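Local coordinates for protein pectate lyase 1 (Juniperus ashei, PDB 1PXZ) that shows low pectate lyase activity, cleaving polygalacturonan by elimination, probably with calcium as cofactor, and is the major allergen of cedar pollen, at residues A[38-44]-A[67-73]. Sequence-based numbering, arbitrary orientation.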
loop_
_atom_site.group_PDB
_atom_site.type_symbol
_atom_site.label_atom_id
_atom_site.label_comp_id
_atom_site.label_asym_id
_atom_site.label_seq_id
_atom_site.Cartn_x
_atom_site.Cartn_y
_atom_site.Cartn_z
ATOM N N GLY A 38 -9.632 8.048 -18.977
ATOM C CA GLY A 38 -10.902 8.613 -18.524
ATOM C C GLY A 38 -10.810 10.123 -18.577
ATOM O O GLY A 38 -9.792 10.592 -19.095
ATOM N N ASP A 39 -11.817 10.838 -18.076
ATOM C CA ASP A 39 -11.684 12.284 -17.983
ATOM C C ASP A 39 -11.015 12.679 -16.673
ATOM O O ASP A 39 -11.114 11.941 -15.690
ATOM C CB ASP A 39 -13.050 12.989 -17.978
ATOM C CG ASP A 39 -13.958 12.516 -19.096
ATOM O OD1 ASP A 39 -13.517 12.603 -20.263
ATOM O OD2 ASP A 39 -15.090 12.067 -18.812
ATOM N N PHE A 40 -10.397 13.857 -16.655
ATOM C CA PHE A 40 -9.998 14.429 -15.388
ATOM C C PHE A 40 -11.239 14.876 -14.611
ATOM O O PHE A 40 -12.156 15.405 -15.231
ATOM C CB PHE A 40 -9.076 15.626 -15.572
ATOM C CG PHE A 40 -7.688 15.262 -16.097
ATOM C CD1 PHE A 40 -6.802 14.566 -15.290
ATOM C CD2 PHE A 40 -7.301 15.633 -17.372
ATOM C CE1 PHE A 40 -5.531 14.250 -15.766
ATOM C CE2 PHE A 40 -6.045 15.306 -17.857
ATOM C CZ PHE A 40 -5.158 14.604 -17.048
ATOM N N TYR A 41 -11.261 14.675 -13.309
ATOM C CA TYR A 41 -12.321 15.082 -12.392
ATOM C C TYR A 41 -11.698 15.946 -11.302
ATOM O O TYR A 41 -10.767 15.524 -10.602
ATOM C CB TYR A 41 -13.057 13.875 -11.780
ATOM C CG TYR A 41 -14.102 14.265 -10.739
ATOM C CD1 TYR A 41 -15.410 14.540 -11.115
ATOM C CD2 TYR A 41 -13.806 14.360 -9.382
ATOM C CE1 TYR A 41 -16.347 14.893 -10.153
ATOM C CE2 TYR A 41 -14.715 14.715 -8.415
ATOM C CZ TYR A 41 -16.013 14.987 -8.824
ATOM O OH TYR A 41 -16.909 15.332 -7.842
ATOM N N THR A 42 -12.232 17.145 -11.076
ATOM C CA THR A 42 -11.609 17.998 -10.065
ATOM C C THR A 42 -12.482 18.084 -8.824
ATOM O O THR A 42 -13.682 18.373 -8.938
ATOM C CB THR A 42 -11.336 19.425 -10.605
ATOM O OG1 THR A 42 -10.474 19.348 -11.752
ATOM C CG2 THR A 42 -10.650 20.259 -9.530
ATOM N N VAL A 43 -11.875 17.825 -7.678
ATOM C CA VAL A 43 -12.525 18.016 -6.389
ATOM C C VAL A 43 -12.447 19.503 -6.039
ATOM O O VAL A 43 -11.338 20.020 -5.883
ATOM C CB VAL A 43 -11.902 17.181 -5.248
ATOM C CG1 VAL A 43 -12.629 17.464 -3.947
ATOM C CG2 VAL A 43 -11.952 15.702 -5.611
ATOM N N THR A 44 -13.630 20.127 -5.967
ATOM C CA THR A 44 -13.676 21.549 -5.638
ATOM C C THR A 44 -14.276 21.790 -4.259
ATOM O O THR A 44 -14.271 22.916 -3.802
ATOM C CB THR A 44 -14.508 22.319 -6.685
ATOM O OG1 THR A 44 -15.808 21.713 -6.756
ATOM C CG2 THR A 44 -13.845 22.140 -8.038
ATOM N N ALA A 67 -14.487 5.800 -15.955
ATOM C CA ALA A 67 -13.086 6.014 -15.613
ATOM C C ALA A 67 -12.823 7.483 -15.325
ATOM O O ALA A 67 -13.181 8.350 -16.136
ATOM C CB ALA A 67 -12.152 5.547 -16.727
ATOM N N LEU A 68 -12.203 7.774 -14.178
ATOM C CA LEU A 68 -11.926 9.173 -13.869
ATOM C C LEU A 68 -10.537 9.313 -13.242
ATOM O O LEU A 68 -10.166 8.420 -12.474
ATOM C CB LEU A 68 -12.927 9.753 -12.862
ATOM C CG LEU A 68 -14.356 9.982 -13.353
ATOM C CD1 LEU A 68 -15.187 10.528 -12.192
ATOM C CD2 LEU A 68 -14.369 10.907 -14.561
ATOM N N TRP A 69 -9.882 10.412 -13.570
ATOM C CA TRP A 69 -8.587 10.733 -12.971
ATOM C C TRP A 69 -8.850 11.901 -12.031
ATOM O O TRP A 69 -8.999 13.032 -12.523
ATOM C CB TRP A 69 -7.559 11.018 -14.068
ATOM C CG TRP A 69 -6.142 11.050 -13.572
ATOM C CD1 TRP A 69 -5.550 12.020 -12.831
ATOM C CD2 TRP A 69 -5.135 10.046 -13.790
ATOM N NE1 TRP A 69 -4.238 11.692 -12.571
ATOM C CE2 TRP A 69 -3.968 10.489 -13.146
ATOM C CE3 TRP A 69 -5.129 8.822 -14.465
ATOM C CZ2 TRP A 69 -2.774 9.760 -13.148
ATOM C CZ3 TRP A 69 -3.945 8.089 -14.467
ATOM C CH2 TRP A 69 -2.807 8.567 -13.814
ATOM N N ILE A 70 -8.924 11.597 -10.742
ATOM C CA ILE A 70 -9.340 12.616 -9.770
ATOM C C ILE A 70 -8.175 13.437 -9.233
ATOM O O ILE A 70 -7.151 12.909 -8.789
ATOM C CB ILE A 70 -10.128 11.937 -8.637
ATOM C CG1 ILE A 70 -11.376 11.225 -9.166
ATOM C CG2 ILE A 70 -10.467 12.908 -7.516
ATOM C CD1 ILE A 70 -11.893 10.135 -8.232
ATOM N N ILE A 71 -8.358 14.761 -9.319
ATOM C CA ILE A 71 -7.352 15.723 -8.848
ATOM C C ILE A 71 -8.022 16.763 -7.942
ATOM O O ILE A 71 -9.242 16.765 -7.804
ATOM C CB ILE A 71 -6.682 16.469 -10.001
ATOM C CG1 ILE A 71 -7.708 17.237 -10.854
ATOM C CG2 ILE A 71 -5.877 15.530 -10.888
ATOM C CD1 ILE A 71 -7.067 18.222 -11.806
ATOM N N PHE A 72 -7.249 17.632 -7.313
ATOM C CA PHE A 72 -7.838 18.511 -6.284
ATOM C C PHE A 72 -7.554 19.975 -6.598
ATOM O O PHE A 72 -6.418 20.295 -6.939
ATOM C CB PHE A 72 -7.297 18.107 -4.916
ATOM C CG PHE A 72 -7.677 16.695 -4.482
ATOM C CD1 PHE A 72 -6.963 15.607 -4.965
ATOM C CD2 PHE A 72 -8.711 16.449 -3.608
ATOM C CE1 PHE A 72 -7.293 14.304 -4.592
ATOM C CE2 PHE A 72 -9.050 15.161 -3.231
ATOM C CZ PHE A 72 -8.332 14.069 -3.708
ATOM N N SER A 73 -8.561 20.839 -6.502
ATOM C CA SER A 73 -8.439 22.236 -6.912
ATOM C C SER A 73 -7.650 23.072 -5.925
ATOM O O SER A 73 -7.196 24.194 -6.179
ATOM C CB SER A 73 -9.845 22.837 -7.079
ATOM O OG SER A 73 -10.399 23.026 -5.777
HETATM O O HOH W 1 -14.135 9.543 -18.232
#
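Five strong backbone hydrogen bonds join strands 39-43 and 68-72 in parallel, forming the first rung-to-rung pairing of the parallel beta-helix. Trp69 N donates to Asp39 O (2.9 Å), and Tyr41 N to Trp69 O (2.9 Å). Ile71 N then donates to Tyr41 O (2.8 Å), and Val43 N to Ile71 O (2.8 Å). Ser73 N closes the series on Val43 O at 3.0 Å. At the other end the bond from Asp39 N to Ala67 O is weak, 3.4 Å long. A water reinforces it, accepting from Asp39 N and donating to Ala67 O. Asp39 also forms a salt bridge with Lys66, and Tyr41 OH is hydrogen-bonded to Thr57 O.

Helix 58-63 links the strands in a beta-alpha-beta unit, its Leu58 packing on Val43, Ile70 and Phe72. On that same face Val43 CG2 meets Ile70 CG2 at 3.7 Å, and the Tyr41 ring lies near Leu68 and Ile70. Strand 90-93 continues the sheet beyond 68-72, so this pair lies at its end. Residues 71-73 belong to an experimentally mapped IgE-binding region.

The opposite face carries Phe40, Trp69, Thr42 and Ile71. Thr42 OG1 is 3.6 Å from Ile71 CD1. Phe40 directs its ring edge at the Trp69 face in an offset edge-to-face pair, with Phe40 CE1 3.7 Å from Trp69 CD1.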